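Local coordinates for protein putative phosphoglycolate phosphatase (Lactobacillus delbrueckii, PDB 2HI0) that probably hydrolyses the phosphate ester of phosphoglycolate, as a member of the haloacid dehalogenase-like hydrolases, at residues E95-K98 with P99-D103; E146-P149 with G150-F154; S191-D194 with I195-R199. All coordinates share one frame; numbering follows the deposited sequence.

The three contacts lie in series along one chain of the haloacid dehalogenase-like family. Contact 1 is on helix 87-103, which packs on helix 19-32. Contact 2 is the turn that leads from helix 137-147 into edge strand 154-158 of the parallel sheet. Contact 3 is the capped start of helix 192-200, which crosses between strands 185-189 and 204-208 of that sheet. No two of them touch. Contacts 1 and 3 have centres about 26 Å apart, on opposite sides of the chain's centre. A sodium ion sits at Asp-10, Asp-12 and Asp-190. The side chain of Asp-194 is about 4 Å from this sodium ion, that of Tyr-101 about 11 Å and that of Phe-148 about 13 Å.

Contact 1: E95-K98 with P99-D103; sequences EVFK and PYYAD
Tyr-101 N donates to Phe-97 O at 2.8 Å, with an N-H...O angle of 165°. The neighbouring helical bonds are longer. Ala-102 N reaches Lys-98 O at 3.0 Å, and Tyr-100 N reaches Val-96 O at 3.2 Å. All three are i to i+4 bonds of helix 87-103. Pro-99 has no N-H, so the bond that would go from its nitrogen to Glu-95 O is missing. Its ring fills that place instead, with Pro-99 CG 3.2 Å from Glu-95 O. The helix is kinked here. Lys-98 CB and Pro-99 CD are pressed to 3.2 Å, tighter than usual for two carbons.

Phe-97 and Tyr-101 stand one turn apart. With CG anti to N in both residues (chi1 178° in Phe-97), the side chains run side by side. The ring planes lie within 1° of each other but are slid so far apart that the rings barely overlap. What lies over the Phe-97 face is the methylene of Tyr-101. Its CB is 4.1 Å from the Phe-97 ring centroid, a CH-pi contact placed toward the rim. Phe-97 packs on Ala-25 and Ala-29 of helix 19-32. Tyr-101 packs on Leu-22 of that helix and also meets Ala-139 of helix 137-147. Tyr-101 OH is hydrogen-bonded to Lys-135 NZ.

The chemistry is that of a proline inside a helix. One backbone bond is lost, and the bonds of the next three residues carry the helix on. Phe-97 and Tyr-101, both buried, keep their CH-pi contact across the kink. The phenol hydroxyl of Tyr-101 is satisfied by Lys-135, whose amino group is probably charged.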
# COMPACT_ATOMS: atom_id res chain seq x y z
N GLU A 95 2.29 11.91 -15.52
CA GLU A 95 3.21 13.05 -15.60
C GLU A 95 2.74 14.21 -14.70
O GLU A 95 3.57 14.95 -14.14
CB GLU A 95 3.28 13.51 -17.06
CG GLU A 95 4.25 14.66 -17.27
CD GLU A 95 4.37 15.09 -18.73
OE1 GLU A 95 3.46 14.79 -19.55
OE2 GLU A 95 5.37 15.76 -19.05
N VAL A 96 1.44 14.37 -14.57
CA VAL A 96 0.83 15.35 -13.67
C VAL A 96 0.66 14.77 -12.28
O VAL A 96 1.03 15.39 -11.30
CB VAL A 96 -0.56 15.82 -14.21
CG1 VAL A 96 -1.21 16.85 -13.24
CG2 VAL A 96 -0.39 16.35 -15.68
N PHE A 97 0.11 13.56 -12.19
CA PHE A 97 -0.21 12.97 -10.88
C PHE A 97 1.00 12.78 -9.93
O PHE A 97 0.92 13.08 -8.71
CB PHE A 97 -0.87 11.62 -11.06
CG PHE A 97 -1.19 10.93 -9.76
CD1 PHE A 97 -2.32 11.28 -9.02
CD2 PHE A 97 -0.37 9.94 -9.29
CE1 PHE A 97 -2.58 10.65 -7.81
CE2 PHE A 97 -0.63 9.34 -8.07
CZ PHE A 97 -1.74 9.68 -7.34
N LYS A 98 2.09 12.22 -10.45
CA LYS A 98 3.21 11.86 -9.56
C LYS A 98 3.78 13.07 -8.81
O LYS A 98 3.84 13.10 -7.59
CB LYS A 98 4.28 11.09 -10.33
CG LYS A 98 3.78 9.70 -10.71
CD LYS A 98 4.89 8.76 -11.20
CE LYS A 98 6.11 8.73 -10.27
NZ LYS A 98 6.98 7.53 -10.50
N PRO A 99 4.16 14.12 -9.52
CA PRO A 99 4.67 15.29 -8.81
C PRO A 99 3.61 16.02 -7.98
O PRO A 99 3.89 16.47 -6.84
CB PRO A 99 5.19 16.20 -9.92
CG PRO A 99 4.53 15.71 -11.15
CD PRO A 99 4.23 14.27 -10.99
N TYR A 100 2.39 16.06 -8.50
CA TYR A 100 1.33 16.72 -7.73
C TYR A 100 1.10 16.03 -6.40
O TYR A 100 1.10 16.65 -5.34
CB TYR A 100 0.05 16.80 -8.51
CG TYR A 100 -0.98 17.62 -7.77
CD1 TYR A 100 -1.03 19.00 -7.95
CD2 TYR A 100 -1.87 17.02 -6.86
CE1 TYR A 100 -1.99 19.77 -7.27
CE2 TYR A 100 -2.81 17.77 -6.18
CZ TYR A 100 -2.86 19.14 -6.37
OH TYR A 100 -3.82 19.89 -5.68
N TYR A 101 0.92 14.71 -6.47
CA TYR A 101 0.75 13.92 -5.26
C TYR A 101 1.93 14.08 -4.27
O TYR A 101 1.71 14.32 -3.07
CB TYR A 101 0.48 12.45 -5.60
CG TYR A 101 0.32 11.67 -4.32
CD1 TYR A 101 -0.76 11.88 -3.49
CD2 TYR A 101 1.23 10.73 -3.95
CE1 TYR A 101 -0.91 11.18 -2.32
CE2 TYR A 101 1.10 10.03 -2.79
CZ TYR A 101 0.03 10.25 -1.96
OH TYR A 101 -0.07 9.55 -0.77
N ALA A 102 3.16 13.92 -4.76
CA ALA A 102 4.34 14.13 -3.95
C ALA A 102 4.32 15.46 -3.17
O ALA A 102 4.71 15.52 -2.00
CB ALA A 102 5.64 14.02 -4.82
N ASP A 103 3.87 16.53 -3.82
CA ASP A 103 3.80 17.85 -3.20
C ASP A 103 2.52 18.09 -2.38
O ASP A 103 2.38 19.14 -1.74
CB ASP A 103 3.85 18.92 -4.29
CG ASP A 103 5.18 18.92 -5.05
OD1 ASP A 103 6.19 18.45 -4.47
OD2 ASP A 103 5.19 19.37 -6.22

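Contact 2: E146-P149 with G150-F154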
# COMPACT_ATOMS: atom_id res chain seq x y z
N GLU A 146 8.36 12.85 7.98
CA GLU A 146 7.53 13.86 8.61
C GLU A 146 6.64 13.28 9.68
O GLU A 146 6.48 13.91 10.74
CB GLU A 146 6.66 14.60 7.61
CG GLU A 146 7.47 15.47 6.61
CD GLU A 146 8.47 16.42 7.31
OE1 GLU A 146 8.05 17.22 8.19
OE2 GLU A 146 9.69 16.35 6.99
N LEU A 147 6.09 12.10 9.45
CA LEU A 147 5.10 11.52 10.38
C LEU A 147 5.67 10.40 11.26
O LEU A 147 5.10 10.12 12.33
CB LEU A 147 3.87 11.03 9.62
CG LEU A 147 3.16 12.04 8.72
CD1 LEU A 147 2.04 11.41 7.90
CD2 LEU A 147 2.60 13.19 9.55
N PHE A 148 6.78 9.76 10.86
CA PHE A 148 7.38 8.70 11.67
C PHE A 148 8.91 8.80 11.81
O PHE A 148 9.63 7.82 11.59
CB PHE A 148 7.05 7.33 11.06
CG PHE A 148 5.60 7.05 10.88
CD1 PHE A 148 4.84 6.51 11.92
CD2 PHE A 148 5.01 7.17 9.63
CE1 PHE A 148 3.50 6.19 11.69
CE2 PHE A 148 3.69 6.84 9.41
CZ PHE A 148 2.94 6.35 10.43
N PRO A 149 9.42 9.98 12.17
CA PRO A 149 10.88 10.14 12.26
C PRO A 149 11.49 9.25 13.34
O PRO A 149 10.96 9.16 14.46
CB PRO A 149 11.07 11.63 12.59
CG PRO A 149 9.75 12.06 13.17
CD PRO A 149 8.69 11.21 12.55
N GLY A 150 12.57 8.57 12.99
CA GLY A 150 13.22 7.63 13.91
C GLY A 150 12.52 6.31 14.23
O GLY A 150 13.07 5.51 15.00
N SER A 151 11.36 6.05 13.64
CA SER A 151 10.57 4.84 13.96
C SER A 151 11.04 3.59 13.22
O SER A 151 11.05 2.49 13.78
CB SER A 151 9.09 5.06 13.64
OG SER A 151 8.49 5.82 14.67
N PHE A 152 11.42 3.78 11.96
CA PHE A 152 11.66 2.66 11.06
C PHE A 152 13.12 2.42 10.78
O PHE A 152 13.91 3.36 10.59
CB PHE A 152 10.88 2.88 9.72
CG PHE A 152 9.40 2.85 9.89
CD1 PHE A 152 8.75 1.65 10.19
CD2 PHE A 152 8.64 4.00 9.77
CE1 PHE A 152 7.36 1.60 10.37
CE2 PHE A 152 7.24 3.95 9.98
CZ PHE A 152 6.61 2.76 10.26
N ASP A 153 13.48 1.16 10.75
CA ASP A 153 14.82 0.77 10.42
C ASP A 153 15.06 0.78 8.92
O ASP A 153 16.20 0.75 8.48
CB ASP A 153 15.08 -0.62 10.99
CG ASP A 153 14.93 -0.65 12.51
OD1 ASP A 153 15.52 0.20 13.16
OD2 ASP A 153 14.17 -1.49 13.06
N PHE A 154 13.96 0.78 8.15
CA PHE A 154 14.00 0.67 6.71
C PHE A 154 12.68 1.17 6.14
O PHE A 154 11.63 0.84 6.67
CB PHE A 154 14.23 -0.78 6.29
CG PHE A 154 14.30 -1.00 4.78
CD1 PHE A 154 15.51 -0.87 4.11
CD2 PHE A 154 13.17 -1.34 4.06
CE1 PHE A 154 15.57 -1.07 2.74
CE2 PHE A 154 13.25 -1.55 2.71
CZ PHE A 154 14.44 -1.40 2.05
O HOH W 1 11.44 6.17 10.34
O HOH W 2 8.40 8.45 14.88
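Phe-148 and Phe-152 both set CG beside their own backbone N, with chi1 of -56° and -66°, and this brings the two rings together across the turn. They form a T-shaped pair. The edge of Phe-152 is turned to the face of Phe-148, with planes at 68° and centroids 5.4 Å apart. Of the Phe-152 atoms CE2 comes closest, 3.6 Å from Phe-148 CB and as near to CG, while CZ lies over the face of the Phe-148 ring. Ser-151 CB sits over one face of the Phe-152 ring, toward its rim.

The backbone between the rings makes a type II beta turn over residues 148-151. Ser-151 N donates to Phe-148 O at 3.2 Å, a nearly straight bond whose donor stands above the carbonyl plane. Gly-150 takes a positive phi, a conformation that favours glycine.

Two waters complete the turn. One donates to Phe-148 O at 2.7 Å and accepts from Phe-152 N, so Phe-148 O has two donors. The other links Pro-149 O to Ser-151 OG, which is 2.6 Å from this water.

Phe-148 is the first residue to leave helical geometry after helix 137-147. Its ring packs on Ile-115 and Leu-116 of helix 115-124, and both rings touch Ile-15. Phe-152 also rests on Met-119 of that helix and on Leu-129 and Val-131 of strand 128-133. Beyond it, Asp-153 and Phe-154 bond to Leu-129 and Val-131 through the backbone, where the chain enters strand 154-158.

Contact 3: S191-D194 with I195-R199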
# COMPACT_ATOMS: atom_id res chain seq x y z
N SER A 191 -4.50 -5.32 1.77
CA SER A 191 -4.96 -5.77 0.46
C SER A 191 -4.48 -7.16 0.08
O SER A 191 -3.62 -7.78 0.75
CB SER A 191 -4.54 -4.76 -0.60
OG SER A 191 -3.20 -5.01 -1.03
N GLU A 192 -5.02 -7.64 -1.04
CA GLU A 192 -4.58 -8.91 -1.66
C GLU A 192 -3.12 -8.87 -2.11
O GLU A 192 -2.45 -9.89 -2.13
CB GLU A 192 -5.50 -9.29 -2.83
CG GLU A 192 -5.32 -8.51 -4.14
CD GLU A 192 -5.89 -7.08 -4.22
OE1 GLU A 192 -6.22 -6.47 -3.18
OE2 GLU A 192 -6.00 -6.58 -5.39
N ILE A 193 -2.63 -7.68 -2.49
CA ILE A 193 -1.22 -7.52 -2.91
C ILE A 193 -0.31 -7.81 -1.71
O ILE A 193 0.77 -8.39 -1.91
CB ILE A 193 -0.96 -6.12 -3.50
CG1 ILE A 193 -1.88 -5.88 -4.69
CG2 ILE A 193 0.56 -5.88 -3.82
CD1 ILE A 193 -1.78 -6.94 -5.72
N ASP A 194 -0.73 -7.41 -0.50
CA ASP A 194 0.02 -7.69 0.73
C ASP A 194 0.04 -9.19 1.08
O ASP A 194 1.08 -9.75 1.40
CB ASP A 194 -0.51 -6.82 1.86
CG ASP A 194 -0.48 -5.34 1.50
OD1 ASP A 194 0.54 -4.92 0.89
OD2 ASP A 194 -1.50 -4.67 1.66
N ILE A 195 -1.13 -9.82 0.96
CA ILE A 195 -1.24 -11.27 1.08
C ILE A 195 -0.23 -11.97 0.15
O ILE A 195 0.53 -12.86 0.57
CB ILE A 195 -2.69 -11.76 0.82
CG1 ILE A 195 -3.65 -11.18 1.88
CG2 ILE A 195 -2.77 -13.30 0.85
CD1 ILE A 195 -5.10 -11.31 1.60
N GLN A 196 -0.22 -11.57 -1.12
CA GLN A 196 0.67 -12.17 -2.10
C GLN A 196 2.17 -11.87 -1.85
O GLN A 196 3.05 -12.73 -2.01
CB GLN A 196 0.27 -11.70 -3.47
CG GLN A 196 -1.11 -12.17 -3.89
CD GLN A 196 -1.56 -11.50 -5.17
OE1 GLN A 196 -0.73 -11.23 -6.07
NE2 GLN A 196 -2.86 -11.23 -5.29
N THR A 197 2.45 -10.64 -1.49
CA THR A 197 3.80 -10.21 -1.23
C THR A 197 4.42 -11.10 -0.12
O THR A 197 5.57 -11.58 -0.24
CB THR A 197 3.81 -8.76 -0.79
OG1 THR A 197 3.40 -7.93 -1.90
CG2 THR A 197 5.22 -8.34 -0.34
N ALA A 198 3.66 -11.30 0.96
CA ALA A 198 4.10 -12.16 2.09
C ALA A 198 4.43 -13.58 1.63
O ALA A 198 5.51 -14.10 1.91
CB ALA A 198 3.07 -12.18 3.20
N ARG A 199 3.50 -14.19 0.90
CA ARG A 199 3.72 -15.57 0.43
C ARG A 199 4.93 -15.66 -0.49
O ARG A 199 5.72 -16.59 -0.40
CB ARG A 199 2.49 -16.10 -0.30
CG ARG A 199 2.65 -17.60 -0.70
CD ARG A 199 1.47 -18.38 -0.27
NE ARG A 199 1.64 -19.82 -0.43
CZ ARG A 199 0.82 -20.70 0.15
NH1 ARG A 199 -0.15 -20.27 0.94
NH2 ARG A 199 0.97 -22.02 -0.04
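Ile-193 O takes two hydrogen bonds from Thr-197. The backbone N comes at 2.8 Å and OG1 at 2.7 Å, from opposite faces of the carbonyl plane. A chi1 of -67° puts OG1 beside the backbone N, within reach of that oxygen. Across the contact, Ile-195 N, Gln-196 N and Ala-198 N bond Ser-191 O, Glu-192 O and Asp-194 O in turn.

The capping bonds lie at the helix start. Ser-191 is the N-cap and forms a capping box with Asp-194. Ser-191 N donates to Asp-194 OD2 at 3.1 Å, on the anti side of the carboxylate. Ser-191 OG also accepts a weak capping bond from Ile-193 N.

Two charged partners lie beyond the helix: Lys-165 NZ for Asp-194 OD1, and Arg-213 NE for Glu-192 OE1.

The rest are van der Waals contacts. The Glu-192 and Gln-196 side chains run alongside each other, with Glu-192 CG 3.8 Å from Gln-196 NE2. Ile-195 CG1 comes within 3.6 Å of Ser-191 O.

Helix 192-200 is the crossover of a beta-alpha-beta unit. Asp-194 and Ala-198 lean on Tyr-187 of strand 185-189 and, with Ile-195, on Glu-205 of strand 204-208. Asp-194 also touches Asp-10, a sodium ligand.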